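Long-range contacts in alpha-glucosidase (Pseudoalteromonas sp. K8, PDB 5HQA), which hydrolyses alpha-glucosides as a calcium-binding family 97 glycoside hydrolase that is activated by chloride: residues R148-Y153 against V390-N395; G394-I399 against E408-Q413. All coordinates share one frame; numbering follows the deposited sequence.

Contact 1: residues R148-Y153 against V390-N395; sequences RGWNRY and VADGGN. With AC1 (4,6-dideoxy-4-{[(1S,4R,5S,6S)-4,5,6-trihydroxy-3-(hydroxymethyl)cyclohex-2-en-1-yl]amino}-alpha-D-glucopyranose), chain B.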
ATOM      1  N   ARG A 148       9.461   5.131  13.216  1.00  9.54           N
ATOM      2  CA  ARG A 148      10.309   4.512  14.234  1.00 10.37           C
ATOM      3  C   ARG A 148       9.552   4.229  15.526  1.00 10.37           C
ATOM      4  O   ARG A 148      10.169   4.094  16.589  1.00 11.09           O
ATOM      5  CB  ARG A 148      11.553   5.367  14.527  1.00  9.12           C
ATOM      6  CG  ARG A 148      12.401   5.675  13.278  1.00 11.66           C
ATOM      7  CD  ARG A 148      13.405   4.554  12.927  1.00 11.56           C
ATOM      8  NE  ARG A 148      13.815   4.687  11.533  1.00 10.89           N
ATOM      9  CZ  ARG A 148      14.683   5.599  11.092  1.00 13.64           C
ATOM     10  NH1 ARG A 148      15.263   6.437  11.948  1.00 12.62           N
ATOM     11  NH2 ARG A 148      14.973   5.676   9.795  1.00  9.78           N
ATOM     12  N   GLY A 149       8.219   4.139  15.459  1.00  8.59           N
ATOM     13  CA  GLY A 149       7.429   3.859  16.637  1.00  8.59           C
ATOM     14  C   GLY A 149       7.255   2.378  16.854  1.00 12.20           C
ATOM     15  O   GLY A 149       7.564   1.561  15.989  1.00 12.20           O
ATOM     16  N   TRP A 150       6.738   2.031  18.031  1.00  8.73           N
ATOM     17  CA  TRP A 150       6.631   0.617  18.367  1.00 10.18           C
ATOM     18  C   TRP A 150       5.632  -0.114  17.477  1.00 11.49           C
ATOM     19  O   TRP A 150       5.745  -1.340  17.324  1.00 12.11           O
ATOM     20  CB  TRP A 150       6.242   0.442  19.840  1.00 11.13           C
ATOM     21  CG  TRP A 150       4.819   0.784  20.123  1.00 13.32           C
ATOM     22  CD1 TRP A 150       4.307   2.023  20.392  1.00 13.97           C
ATOM     23  CD2 TRP A 150       3.713  -0.123  20.160  1.00 15.39           C
ATOM     24  NE1 TRP A 150       2.951   1.941  20.593  1.00 17.43           N
ATOM     25  CE2 TRP A 150       2.560   0.634  20.454  1.00 16.56           C
ATOM     26  CE3 TRP A 150       3.585  -1.496  19.970  1.00 20.98           C
ATOM     27  CZ2 TRP A 150       1.303   0.063  20.568  1.00 24.32           C
ATOM     28  CZ3 TRP A 150       2.324  -2.067  20.081  1.00 30.38           C
ATOM     29  CH2 TRP A 150       1.202  -1.286  20.375  1.00 30.27           C
ATOM     30  N   ASN A 151       4.684   0.602  16.857  1.00 10.22           N
ATOM     31  CA  ASN A 151       3.671  -0.061  16.042  1.00 10.25           C
ATOM     32  C   ASN A 151       3.876   0.116  14.540  1.00 11.71           C
ATOM     33  O   ASN A 151       2.922  -0.064  13.778  1.00 11.71           O
ATOM     34  CB  ASN A 151       2.258   0.391  16.429  1.00 12.73           C
ATOM     35  CG  ASN A 151       1.281  -0.778  16.472  1.00 22.58           C
ATOM     36  OD1 ASN A 151       1.661  -1.888  16.843  1.00 27.75           O
ATOM     37  ND2 ASN A 151       0.038  -0.546  16.072  1.00 20.40           N
ATOM     38  N   ARG A 152       5.094   0.436  14.095  1.00 10.61           N
ATOM     39  CA  ARG A 152       5.480   0.336  12.665  1.00  9.83           C
ATOM     40  C   ARG A 152       4.625   1.312  11.856  1.00 11.03           C
ATOM     41  O   ARG A 152       4.612   2.515  12.163  1.00 10.40           O
ATOM     42  CB  ARG A 152       5.385  -1.127  12.217  1.00  9.65           C
ATOM     43  CG  ARG A 152       6.215  -2.147  13.030  1.00 13.70           C
ATOM     44  CD  ARG A 152       5.840  -3.587  12.613  1.00 14.97           C
ATOM     45  NE  ARG A 152       4.392  -3.674  12.514  1.00 20.65           N
ATOM     46  CZ  ARG A 152       3.589  -3.946  13.528  1.00 19.57           C
ATOM     47  NH1 ARG A 152       4.088  -4.222  14.719  1.00 18.39           N
ATOM     48  NH2 ARG A 152       2.282  -3.956  13.341  1.00 28.44           N
ATOM     49  N   TYR A 153       3.917   0.859  10.816  1.00 10.89           N
ATOM     50  CA  TYR A 153       3.053   1.731  10.032  1.00  9.54           C
ATOM     51  C   TYR A 153       1.633   1.792  10.574  1.00 10.29           C
ATOM     52  O   TYR A 153       0.810   2.537  10.027  1.00 11.31           O
ATOM     53  CB  TYR A 153       2.987   1.268   8.568  1.00  8.20           C
ATOM     54  CG  TYR A 153       4.307   1.186   7.832  1.00  9.46           C
ATOM     55  CD1 TYR A 153       5.072   2.330   7.588  1.00 10.98           C
ATOM     56  CD2 TYR A 153       4.765  -0.033   7.333  1.00 11.08           C
ATOM     57  CE1 TYR A 153       6.284   2.252   6.887  1.00 10.12           C
ATOM     58  CE2 TYR A 153       5.963  -0.124   6.635  1.00 11.61           C
ATOM     59  CZ  TYR A 153       6.717   1.020   6.419  1.00 11.00           C
ATOM     60  OH  TYR A 153       7.904   0.913   5.729  1.00 11.05           O
ATOM     61  N   VAL A 390       4.750 -10.121  12.826  1.00 11.17           N
ATOM     62  CA  VAL A 390       4.275  -9.403  14.011  1.00 11.38           C
ATOM     63  C   VAL A 390       5.403  -9.313  15.040  1.00 13.84           C
ATOM     64  O   VAL A 390       5.826 -10.318  15.615  1.00 12.40           O
ATOM     65  CB  VAL A 390       3.026 -10.059  14.611  1.00 13.76           C
ATOM     66  CG1 VAL A 390       2.653  -9.367  15.926  1.00 13.37           C
ATOM     67  CG2 VAL A 390       1.876  -9.953  13.631  1.00 12.63           C
ATOM     68  N   ALA A 391       5.887  -8.097  15.272  1.00 13.19           N
ATOM     69  CA  ALA A 391       6.851  -7.759  16.310  1.00 12.67           C
ATOM     70  C   ALA A 391       6.884  -6.239  16.397  1.00 11.34           C
ATOM     71  O   ALA A 391       6.581  -5.550  15.417  1.00 10.51           O
ATOM     72  CB  ALA A 391       8.254  -8.311  16.002  1.00 11.04           C
ATOM     73  N   ASP A 392       7.249  -5.726  17.569  1.00 11.29           N
ATOM     74  CA  ASP A 392       7.330  -4.280  17.727  1.00 10.17           C
ATOM     75  C   ASP A 392       8.389  -3.695  16.798  1.00 11.90           C
ATOM     76  O   ASP A 392       9.292  -4.393  16.320  1.00 13.34           O
ATOM     77  CB  ASP A 392       7.669  -3.912  19.168  1.00 11.74           C
ATOM     78  CG  ASP A 392       6.497  -4.104  20.119  1.00 20.48           C
ATOM     79  OD1 ASP A 392       5.414  -4.583  19.681  1.00 18.77           O
ATOM     80  OD2 ASP A 392       6.675  -3.779  21.316  1.00 18.10           O
ATOM     81  N   GLY A 393       8.265  -2.391  16.546  1.00 10.19           N
ATOM     82  CA  GLY A 393       9.263  -1.660  15.778  1.00  9.52           C
ATOM     83  C   GLY A 393      10.680  -1.961  16.243  1.00 11.26           C
ATOM     84  O   GLY A 393      10.956  -1.964  17.446  1.00 11.72           O
ATOM     85  N   GLY A 394      11.579  -2.251  15.306  1.00 11.19           N
ATOM     86  CA  GLY A 394      12.956  -2.557  15.649  1.00 10.62           C
ATOM     87  C   GLY A 394      13.192  -3.928  16.246  1.00 13.70           C
ATOM     88  O   GLY A 394      14.310  -4.197  16.698  1.00 14.13           O
ATOM     89  N   ASN A 395      12.191  -4.818  16.259  1.00 12.18           N
ATOM     90  CA  ASN A 395      12.332  -6.104  16.941  1.00 12.31           C
ATOM     91  C   ASN A 395      12.107  -7.304  16.023  1.00 13.19           C
ATOM     92  O   ASN A 395      11.739  -8.387  16.488  1.00 14.36           O
ATOM     93  CB  ASN A 395      11.405  -6.171  18.152  1.00 14.20           C
ATOM     94  CG  ASN A 395      11.967  -5.421  19.327  1.00 26.40           C
ATOM     95  OD1 ASN A 395      12.744  -5.967  20.098  1.00 31.10           O
ATOM     96  ND2 ASN A 395      11.621  -4.142  19.443  1.00 30.58           N
TER
HETATM   97  C1  AC1 B   3      -0.528  -6.907  16.858  1.00 28.84           C
HETATM   98  O2  AC1 B   3       0.392  -4.972  15.788  1.00 22.59           O
HETATM   99  C2  AC1 B   3       0.029  -6.344  15.559  1.00 22.81           C
HETATM  100  C4A AC1 B   3      -3.399 -11.587  11.276  1.00 15.05           C
HETATM  101  C3  AC1 B   3      -0.957  -6.473  14.428  1.00 17.22           C
HETATM  102  O3  AC1 B   3      -0.431  -5.867  13.234  1.00 15.78           O
HETATM  103  C4  AC1 B   3      -1.300  -7.923  14.214  1.00 15.63           C
HETATM  104  N4A AC1 B   3      -2.039  -8.179  12.937  1.00 14.18           N
HETATM  105  C5  AC1 B   3      -2.151  -8.204  15.442  1.00 23.06           C
HETATM  106  O5  AC1 B   3      -1.255  -8.199  16.630  1.00 25.95           O
HETATM  107  C6  AC1 B   3      -2.896  -9.503  15.410  1.00 22.42           C
HETATM  108  C1B AC1 B   3      -1.488  -9.305  12.101  1.00 19.62           C
HETATM  109  C2B AC1 B   3      -2.344  -9.425  10.674  1.00 19.86           C
HETATM  110  O2B AC1 B   3      -2.405  -8.121  10.097  1.00 13.05           O
HETATM  111  C3B AC1 B   3      -3.603 -10.015  10.880  1.00 18.63           C
HETATM  112  O3B AC1 B   3      -4.452  -9.972   9.705  1.00 17.17           O
HETATM  113  O4  AC1 B   3      -4.642 -12.169  11.617  1.00 14.28           O
HETATM  114  C5B AC1 B   3      -2.465 -11.780  12.360  1.00 14.41           C
HETATM  115  C7B AC1 B   3      -1.451 -10.570  12.755  1.00 14.01           C
HETATM  116  C6B AC1 B   3      -2.043 -13.225  12.673  1.00 15.74           C
HETATM  117  O6B AC1 B   3      -1.179 -13.643  11.662  1.00 22.24           O
HETATM  118  O   HOH W   1       3.433  -4.537  17.672  1.00 30.91           O

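Contact 2: residues G394-I399 against E408-Q413; sequences GNIKRI and EWHDGQ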
ATOM      1  N   GLY A 394      11.579  -2.251  15.306  1.00 11.19           N
ATOM      2  CA  GLY A 394      12.956  -2.557  15.649  1.00 10.62           C
ATOM      3  C   GLY A 394      13.192  -3.928  16.246  1.00 13.70           C
ATOM      4  O   GLY A 394      14.310  -4.197  16.698  1.00 14.13           O
ATOM      5  N   ASN A 395      12.191  -4.818  16.259  1.00 12.18           N
ATOM      6  CA  ASN A 395      12.332  -6.104  16.941  1.00 12.31           C
ATOM      7  C   ASN A 395      12.107  -7.304  16.023  1.00 13.19           C
ATOM      8  O   ASN A 395      11.739  -8.387  16.488  1.00 14.36           O
ATOM      9  CB  ASN A 395      11.405  -6.171  18.152  1.00 14.20           C
ATOM     10  CG  ASN A 395      11.967  -5.421  19.327  1.00 26.40           C
ATOM     11  OD1 ASN A 395      12.744  -5.967  20.098  1.00 31.10           O
ATOM     12  ND2 ASN A 395      11.621  -4.142  19.443  1.00 30.58           N
ATOM     13  N   ILE A 396      12.340  -7.143  14.718  1.00 12.96           N
ATOM     14  CA  ILE A 396      12.605  -8.311  13.890  1.00 12.72           C
ATOM     15  C   ILE A 396      13.759  -9.082  14.524  1.00 11.79           C
ATOM     16  O   ILE A 396      14.757  -8.493  14.951  1.00 12.87           O
ATOM     17  CB  ILE A 396      12.948  -7.886  12.450  1.00 11.40           C
ATOM     18  CG1 ILE A 396      11.713  -7.331  11.726  1.00 13.11           C
ATOM     19  CG2 ILE A 396      13.576  -9.057  11.670  1.00 11.61           C
ATOM     20  CD1 ILE A 396      10.666  -8.391  11.388  1.00 11.91           C
ATOM     21  N   LYS A 397      13.629 -10.401  14.597  1.00 11.27           N
ATOM     22  CA  LYS A 397      14.687 -11.251  15.124  1.00 12.21           C
ATOM     23  C   LYS A 397      15.327 -12.029  13.981  1.00 16.39           C
ATOM     24  O   LYS A 397      14.630 -12.729  13.233  1.00 17.00           O
ATOM     25  CB  LYS A 397      14.140 -12.212  16.176  1.00 14.37           C
ATOM     26  CG  LYS A 397      15.181 -13.173  16.741  1.00 18.40           C
ATOM     27  CD  LYS A 397      14.529 -14.111  17.754  1.00 21.53           C
ATOM     28  CE  LYS A 397      15.497 -15.147  18.256  1.00 27.18           C
ATOM     29  NZ  LYS A 397      14.888 -15.971  19.331  1.00 30.94           N
ATOM     30  N   ARG A 398      16.648 -11.900  13.841  1.00 14.40           N
ATOM     31  CA  ARG A 398      17.418 -12.764  12.954  1.00 14.08           C
ATOM     32  C   ARG A 398      18.548 -13.406  13.746  1.00 16.90           C
ATOM     33  O   ARG A 398      18.970 -12.902  14.788  1.00 16.33           O
ATOM     34  CB  ARG A 398      17.989 -12.003  11.751  1.00 15.73           C
ATOM     35  CG  ARG A 398      19.091 -11.027  12.115  1.00 18.25           C
ATOM     36  CD  ARG A 398      19.599 -10.274  10.893  1.00 16.54           C
ATOM     37  NE  ARG A 398      20.657  -9.337  11.255  1.00 18.23           N
ATOM     38  CZ  ARG A 398      21.955  -9.587  11.112  1.00 23.09           C
ATOM     39  NH1 ARG A 398      22.845  -8.673  11.475  1.00 24.35           N
ATOM     40  NH2 ARG A 398      22.360 -10.744  10.597  1.00 22.78           N
ATOM     41  N   ILE A 399      19.018 -14.544  13.244  1.00 18.55           N
ATOM     42  CA  ILE A 399      20.176 -15.235  13.795  1.00 17.60           C
ATOM     43  C   ILE A 399      21.317 -15.028  12.813  1.00 18.62           C
ATOM     44  O   ILE A 399      21.195 -15.391  11.636  1.00 18.19           O
ATOM     45  CB  ILE A 399      19.896 -16.729  14.010  1.00 17.58           C
ATOM     46  CG1 ILE A 399      18.646 -16.926  14.867  1.00 19.13           C
ATOM     47  CG2 ILE A 399      21.089 -17.393  14.658  1.00 18.15           C
ATOM     48  CD1 ILE A 399      18.770 -16.375  16.268  1.00 19.43           C
ATOM     49  N   GLU A 408      16.374  -6.234  14.267  1.00 12.58           N
ATOM     50  CA  GLU A 408      16.405  -5.363  13.102  1.00 12.51           C
ATOM     51  C   GLU A 408      15.055  -4.673  12.950  1.00 12.46           C
ATOM     52  O   GLU A 408      14.051  -5.078  13.544  1.00 12.43           O
ATOM     53  CB  GLU A 408      16.745  -6.148  11.824  1.00 11.12           C
ATOM     54  CG  GLU A 408      18.017  -6.986  11.920  1.00 12.61           C
ATOM     55  CD  GLU A 408      19.312  -6.165  11.938  1.00 18.16           C
ATOM     56  OE1 GLU A 408      19.265  -4.928  11.745  1.00 17.49           O
ATOM     57  OE2 GLU A 408      20.391  -6.773  12.141  1.00 20.42           O
ATOM     58  N   TRP A 409      15.044  -3.630  12.122  1.00 10.91           N
ATOM     59  CA  TRP A 409      13.827  -2.935  11.736  1.00  9.44           C
ATOM     60  C   TRP A 409      13.162  -3.620  10.550  1.00  9.93           C
ATOM     61  O   TRP A 409      13.833  -4.180   9.675  1.00 11.67           O
ATOM     62  CB  TRP A 409      14.144  -1.492  11.355  1.00  9.30           C
ATOM     63  CG  TRP A 409      14.561  -0.643  12.512  1.00 11.84           C
ATOM     64  CD1 TRP A 409      15.832  -0.421  12.950  1.00 15.55           C
ATOM     65  CD2 TRP A 409      13.697   0.105  13.380  1.00 12.91           C
ATOM     66  NE1 TRP A 409      15.816   0.416  14.047  1.00 15.26           N
ATOM     67  CE2 TRP A 409      14.517   0.751  14.332  1.00 15.19           C
ATOM     68  CE3 TRP A 409      12.306   0.299  13.439  1.00 11.84           C
ATOM     69  CZ2 TRP A 409      13.994   1.577  15.338  1.00 12.63           C
ATOM     70  CZ3 TRP A 409      11.784   1.108  14.452  1.00  9.43           C
ATOM     71  CH2 TRP A 409      12.629   1.732  15.387  1.00 10.48           C
ATOM     72  N   HIS A 410      11.824  -3.541  10.510  1.00  9.90           N
ATOM     73  CA  HIS A 410      11.088  -4.037   9.349  1.00  9.11           C
ATOM     74  C   HIS A 410      11.478  -3.315   8.071  1.00 10.79           C
ATOM     75  O   HIS A 410      11.284  -3.864   6.987  1.00 12.45           O
ATOM     76  CB  HIS A 410       9.576  -3.871   9.533  1.00  9.80           C
ATOM     77  CG  HIS A 410       8.976  -4.788  10.555  1.00 12.82           C
ATOM     78  ND1 HIS A 410       9.188  -4.637  11.909  1.00 11.79           N
ATOM     79  CD2 HIS A 410       8.145  -5.852  10.418  1.00 12.05           C
ATOM     80  CE1 HIS A 410       8.527  -5.579  12.561  1.00 13.06           C
ATOM     81  NE2 HIS A 410       7.884  -6.328  11.679  1.00 11.11           N
ATOM     82  N   ASP A 411      11.995  -2.088   8.165  1.00 10.35           N
ATOM     83  CA  ASP A 411      12.237  -1.288   6.967  1.00  9.71           C
ATOM     84  C   ASP A 411      13.718  -0.955   6.764  1.00 12.14           C
ATOM     85  O   ASP A 411      14.050  -0.041   6.000  1.00 11.81           O
ATOM     86  CB  ASP A 411      11.365  -0.021   6.978  1.00  9.70           C
ATOM     87  CG  ASP A 411      11.539   0.844   8.227  1.00 14.27           C
ATOM     88  OD1 ASP A 411      11.647   0.305   9.353  1.00 15.00           O
ATOM     89  OD2 ASP A 411      11.518   2.093   8.078  1.00 14.83           O
ATOM     90  N   GLY A 412      14.626  -1.702   7.399  1.00  9.41           N
ATOM     91  CA  GLY A 412      16.031  -1.578   7.069  1.00  9.70           C
ATOM     92  C   GLY A 412      16.404  -2.367   5.813  1.00 11.97           C
ATOM     93  O   GLY A 412      15.608  -3.125   5.256  1.00 10.30           O
ATOM     94  N   GLN A 413      17.649  -2.168   5.361  1.00 10.77           N
ATOM     95  CA  GLN A 413      18.145  -2.899   4.193  1.00 10.60           C
ATOM     96  C   GLN A 413      18.017  -4.411   4.374  1.00 13.46           C
ATOM     97  O   GLN A 413      17.644  -5.126   3.435  1.00 12.35           O
ATOM     98  CB  GLN A 413      19.601  -2.519   3.918  1.00 11.88           C
ATOM     99  CG  GLN A 413      20.256  -3.297   2.781  1.00 11.53           C
ATOM    100  CD  GLN A 413      21.717  -2.933   2.614  1.00 13.78           C
ATOM    101  OE1 GLN A 413      22.385  -2.544   3.574  1.00 14.56           O
ATOM    102  NE2 GLN A 413      22.222  -3.045   1.391  1.00 12.66           N
TER
HETATM  103  O   HOH W   2      10.449  -2.358  12.679  1.00  9.95           O

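Contact 1: residues R148-Y153 against V390-N395
Trp150 and Arg152 reach Gly393 and Ala391 where two beta turns meet: a type I turn from Gly149 to Arg152, in the N-terminal region whose family belongs to the galactose-mutarotase clan, and a type II turn from Asp392 to Asn395, in the loop after strand 384-388 of the catalytic TIM barrel. The tight part is backbone on backbone. Gly393 N donates to Trp150 O at 2.8 Å with a nearly straight N-H, although the donor stands above the carbonyl plane. Gly393 CA sits 3.6 Å from Gly149 O, and a beta carbon on this residue would run into that oxygen.

Arg152 is buried, and a bend at chi3 (-44°) swings NE away from the extended course of the chain. Arg152 NH1 reaches Ala391 O at 2.9 Å, the oxygen tilted from the guanidinium plane, while Arg152 NH2 makes a longer but straight bond of 3.3 Å to O2 of the acarbose unit AC1. NH2 is also salt-bridged to the calcium ligand Glu154, so one nitrogen serves both the inhibitor and a calcium ligand. Val390 also lines the pocket, its CG2 lying 3.5 Å from C7B of AC1.

The outer side is looser. Trp150 is exposed and touches a bound glucose, and Asp392 OD1 meets the edge of its indole near CE3, the ring and carboxylate planes being 67° apart. Between this exposed side and the buried arginine, water 1 accepts from Arg152 NH1 and donates to Asn151 OD1 and, at 2.8 Å, to Asp392 OD1.

Contact 2: residues G394-I399 against E408-Q413
Arg398 and Glu408 form a salt bridge beside an antiparallel hydrogen-bonded pair, Ile396 with Glu408, in a beta hairpin. Arg398 places CG between its backbone N and carbonyl carbon (chi1 70°) and runs extended to NE. Glu408 instead bends at chi2 (-71°), which turns CD back; its OE2 receives Arg398 NE at 2.7 Å on the anti side of the carboxylate, with a weak second bond from NH1. An alanine in place of Arg398 would probably leave OE2 without this cationic mate and take from Phe414 its cation-pi partner.

At the open end of the hairpin the packing is on ring faces, in two CH-pi contacts. Gly394 CA lies over the six-membered ring of Trp409, 3.7 Å from its centroid. Ile396 CD1 rests on one face of the His410 imidazole, 3.6 Å from the ring centroid and offset toward the rim. The imidazole is held at both nitrogens: NE2 donates to Tyr389 O, while His410 ND1 lies 2.7 Å from water 2, and that water accepts from Gly394 N and His410 N.

Helix 413-428 follows directly from Gly412 at its N-cap and packs Met415 against Ile396, while Val363 and Ser364 of helix 363-379 touch Ile396 and Arg398.

From the N terminus, the chain first passes through 148-153, between strands 141-144 and 158-161, and returns to it only 237 residues later, when the loop after barrel strand 384-388 closes contact 1. That closure ties the N-terminal region to the catalytic barrel. Contact 2 starts where contact 1 ends, on the shared Gly394 and Asn395, and closes a far shorter loop: the hairpin of strands 396-399 and 405-408 that leads into helix 413-428. The two loops follow one another and are not nested. In space they abut, for His410 CE1 packs 3.3 Å from Arg152 CD, and Trp409 packs against Arg148 and Gly393.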